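Local atomic coordinates of cell division control protein 45 cdc45 putative (Entamoeba histolytica, PDB entry 6CC2), a protein that probably acts in DNA replication as a component of the eukaryotic replicative helicase, the Cdc45-MCM-GINS complex. Residues Thr266-Leu271 with Ile301-Ala306. Residues are numbered along the deposited sequence; the frame is centred on the assembly and turned at random.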
ATOM      1  N   THR A 266     -14.500 -16.436  -3.493  1.00 17.99           N
ATOM      2  CA  THR A 266     -15.765 -16.782  -4.131  1.00 18.63           C
ATOM      3  C   THR A 266     -16.254 -15.567  -4.906  1.00 20.10           C
ATOM      4  O   THR A 266     -15.926 -14.431  -4.565  1.00 18.07           O
ATOM      5  CB  THR A 266     -16.854 -17.194  -3.145  1.00 19.10           C
ATOM      6  OG1 THR A 266     -17.283 -16.050  -2.375  1.00 21.68           O
ATOM      7  CG2 THR A 266     -16.378 -18.297  -2.184  1.00 20.74           C
ATOM      8  N   LEU A 267     -17.065 -15.803  -5.943  1.00 20.31           N
ATOM      9  CA  LEU A 267     -17.637 -14.677  -6.679  1.00 20.78           C
ATOM     10  C   LEU A 267     -18.426 -13.774  -5.746  1.00 21.46           C
ATOM     11  O   LEU A 267     -18.288 -12.547  -5.779  1.00 18.71           O
ATOM     12  CB  LEU A 267     -18.528 -15.190  -7.800  1.00 23.56           C
ATOM     13  CG  LEU A 267     -19.398 -14.123  -8.480  1.00 28.91           C
ATOM     14  CD1 LEU A 267     -18.547 -13.021  -9.073  1.00 34.58           C
ATOM     15  CD2 LEU A 267     -20.298 -14.770  -9.546  1.00 33.08           C
ATOM     16  N   TYR A 268     -19.254 -14.378  -4.892  1.00 20.76           N
ATOM     17  CA  TYR A 268     -20.146 -13.629  -4.021  1.00 22.88           C
ATOM     18  C   TYR A 268     -19.375 -12.669  -3.135  1.00 23.87           C
ATOM     19  O   TYR A 268     -19.683 -11.475  -3.081  1.00 22.57           O
ATOM     20  CB  TYR A 268     -20.951 -14.617  -3.180  1.00 24.09           C
ATOM     21  CG  TYR A 268     -22.060 -14.027  -2.354  1.00 26.08           C
ATOM     22  CD1 TYR A 268     -23.338 -13.871  -2.878  1.00 26.78           C
ATOM     23  CD2 TYR A 268     -21.835 -13.654  -1.049  1.00 27.21           C
ATOM     24  CE1 TYR A 268     -24.368 -13.352  -2.126  1.00 29.56           C
ATOM     25  CE2 TYR A 268     -22.867 -13.118  -0.275  1.00 31.11           C
ATOM     26  CZ  TYR A 268     -24.124 -12.969  -0.823  1.00 33.39           C
ATOM     27  OH  TYR A 268     -25.140 -12.443  -0.072  1.00 37.42           O
ATOM     28  N   ASP A 269     -18.368 -13.176  -2.426  1.00 19.07           N
ATOM     29  CA  ASP A 269     -17.666 -12.353  -1.459  1.00 19.40           C
ATOM     30  C   ASP A 269     -16.604 -11.477  -2.102  1.00 21.37           C
ATOM     31  O   ASP A 269     -16.370 -10.363  -1.633  1.00 19.92           O
ATOM     32  CB  ASP A 269     -17.062 -13.243  -0.396  1.00 19.80           C
ATOM     33  CG  ASP A 269     -18.052 -13.525   0.734  1.00 31.03           C
ATOM     34  OD1 ASP A 269     -18.807 -12.598   1.084  1.00 35.02           O
ATOM     35  OD2 ASP A 269     -18.095 -14.657   1.230  1.00 36.86           O
ATOM     36  N   SER A 270     -15.981 -11.925  -3.194  1.00 18.40           N
ATOM     37  CA  SER A 270     -15.019 -11.054  -3.865  1.00 19.44           C
ATOM     38  C   SER A 270     -15.719  -9.812  -4.387  1.00 19.82           C
ATOM     39  O   SER A 270     -15.248  -8.684  -4.213  1.00 18.60           O
ATOM     40  CB  SER A 270     -14.319 -11.815  -4.989  1.00 19.56           C
ATOM     41  OG  SER A 270     -13.420 -10.964  -5.684  1.00 19.07           O
ATOM     42  N   LEU A 271     -16.863  -9.999  -5.034  1.00 18.60           N
ATOM     43  CA  LEU A 271     -17.597  -8.854  -5.563  1.00 18.30           C
ATOM     44  C   LEU A 271     -18.047  -7.915  -4.458  1.00 21.68           C
ATOM     45  O   LEU A 271     -17.914  -6.696  -4.579  1.00 21.85           O
ATOM     46  CB  LEU A 271     -18.803  -9.338  -6.374  1.00 22.71           C
ATOM     47  CG  LEU A 271     -19.690  -8.275  -7.000  1.00 26.74           C
ATOM     48  CD1 LEU A 271     -18.912  -7.353  -7.904  1.00 30.73           C
ATOM     49  CD2 LEU A 271     -20.827  -8.949  -7.764  1.00 27.26           C
ATOM     50  N   ILE A 301     -27.186 -16.540 -11.753  1.00 29.59           N
ATOM     51  CA  ILE A 301     -26.281 -17.432 -11.037  1.00 25.72           C
ATOM     52  C   ILE A 301     -26.906 -17.775  -9.689  1.00 27.96           C
ATOM     53  O   ILE A 301     -27.146 -16.870  -8.879  1.00 28.94           O
ATOM     54  CB  ILE A 301     -24.900 -16.792 -10.850  1.00 24.89           C
ATOM     55  CG1 ILE A 301     -24.289 -16.449 -12.213  1.00 26.04           C
ATOM     56  CG2 ILE A 301     -23.982 -17.711 -10.056  1.00 27.15           C
ATOM     57  CD1 ILE A 301     -23.028 -15.607 -12.127  1.00 25.91           C
ATOM     58  N   PRO A 302     -27.153 -19.045  -9.389  1.00 29.23           N
ATOM     59  CA  PRO A 302     -27.671 -19.388  -8.058  1.00 29.28           C
ATOM     60  C   PRO A 302     -26.634 -19.127  -6.970  1.00 27.72           C
ATOM     61  O   PRO A 302     -25.424 -19.147  -7.202  1.00 28.12           O
ATOM     62  CB  PRO A 302     -28.011 -20.883  -8.170  1.00 37.39           C
ATOM     63  CG  PRO A 302     -27.163 -21.390  -9.284  1.00 42.55           C
ATOM     64  CD  PRO A 302     -26.985 -20.230 -10.251  1.00 35.55           C
ATOM     65  N   LEU A 303     -27.127 -18.885  -5.754  1.00 29.36           N
ATOM     66  CA  LEU A 303     -26.206 -18.637  -4.645  1.00 29.17           C
ATOM     67  C   LEU A 303     -25.313 -19.845  -4.373  1.00 29.24           C
ATOM     68  O   LEU A 303     -24.171 -19.684  -3.927  1.00 30.02           O
ATOM     69  CB  LEU A 303     -26.988 -18.261  -3.393  1.00 32.29           C
ATOM     70  CG  LEU A 303     -27.634 -16.880  -3.384  1.00 36.65           C
ATOM     71  CD1 LEU A 303     -28.264 -16.628  -2.012  1.00 42.56           C
ATOM     72  CD2 LEU A 303     -26.644 -15.771  -3.702  1.00 39.23           C
ATOM     73  N   SER A 304     -25.797 -21.052  -4.642  1.00 31.92           N
ATOM     74  CA  SER A 304     -24.972 -22.240  -4.441  1.00 37.23           C
ATOM     75  C   SER A 304     -23.747 -22.228  -5.346  1.00 40.10           C
ATOM     76  O   SER A 304     -22.715 -22.815  -5.003  1.00 43.27           O
ATOM     77  CB  SER A 304     -25.795 -23.501  -4.696  1.00 38.48           C
ATOM     78  OG  SER A 304     -26.208 -23.550  -6.047  1.00 41.20           O
ATOM     79  N   GLN A 305     -23.845 -21.587  -6.505  1.00 32.09           N
ATOM     80  CA  GLN A 305     -22.696 -21.422  -7.389  1.00 26.03           C
ATOM     81  C   GLN A 305     -21.872 -20.201  -7.024  1.00 23.76           C
ATOM     82  O   GLN A 305     -20.638 -20.261  -7.022  1.00 25.76           O
ATOM     83  CB  GLN A 305     -23.164 -21.326  -8.849  1.00 26.21           C
ATOM     84  CG  GLN A 305     -23.598 -22.670  -9.465  1.00 33.66           C
ATOM     85  CD  GLN A 305     -22.414 -23.580  -9.789  1.00 37.14           C
ATOM     86  OE1 GLN A 305     -21.384 -23.134 -10.294  1.00 37.36           O
ATOM     87  NE2 GLN A 305     -22.566 -24.868  -9.502  1.00 45.16           N
ATOM     88  N   ALA A 306     -22.530 -19.077  -6.728  1.00 22.92           N
ATOM     89  CA  ALA A 306     -21.797 -17.847  -6.465  1.00 20.81           C
ATOM     90  C   ALA A 306     -21.008 -17.930  -5.165  1.00 21.53           C
ATOM     91  O   ALA A 306     -20.004 -17.225  -5.002  1.00 21.89           O
ATOM     92  CB  ALA A 306     -22.756 -16.655  -6.399  1.00 25.64           C
TER
HETATM   93  O   HOH W   1     -17.513 -18.397  -6.901  1.00 21.33           O
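Leu267 and Tyr268, in the first turn of helix 267-273, spread to two sides of Ala306, the last residue of the short helix 303-306. Leu267 reaches Ile301 tip to tip, with CD2 3.8 Å from Ile301 CD1. Phe321 of helix 315-331 touches both residues. Tyr268 holds CG anti to its backbone N (chi1 -172°), which carries the ring to Leu303. The ring and Leu303 cross obliquely, and Leu303 CD2 lies 3.7 Å from Tyr268 CE1. The Ala306 methyl fits between the two pairs, with its CB 4.2 Å from Tyr268 CB. On helix 288-298, Ile296 touches Leu303 and Ala306, and Asp293 hydrogen-bonds the Tyr268 hydroxyl.

One direct hydrogen bond joins the backbones. Tyr268 N donates to Ala306 O at 2.9 Å, with an N-H...O angle of 157°. A water accepts from Leu267 N at 2.8 Å and donates weakly to Ala306 O. Thr266 is the N-cap of helix 267-273, its OG1 accepting from Asp269 N at 3.1 Å. The N-terminal amides of helix 267-273 are thus met by a side chain, a water and a carbonyl from another helix, while the apolar contacts of Leu267 and Tyr268 with Ile301, Leu303 and Ala306 pack the two segments against each other.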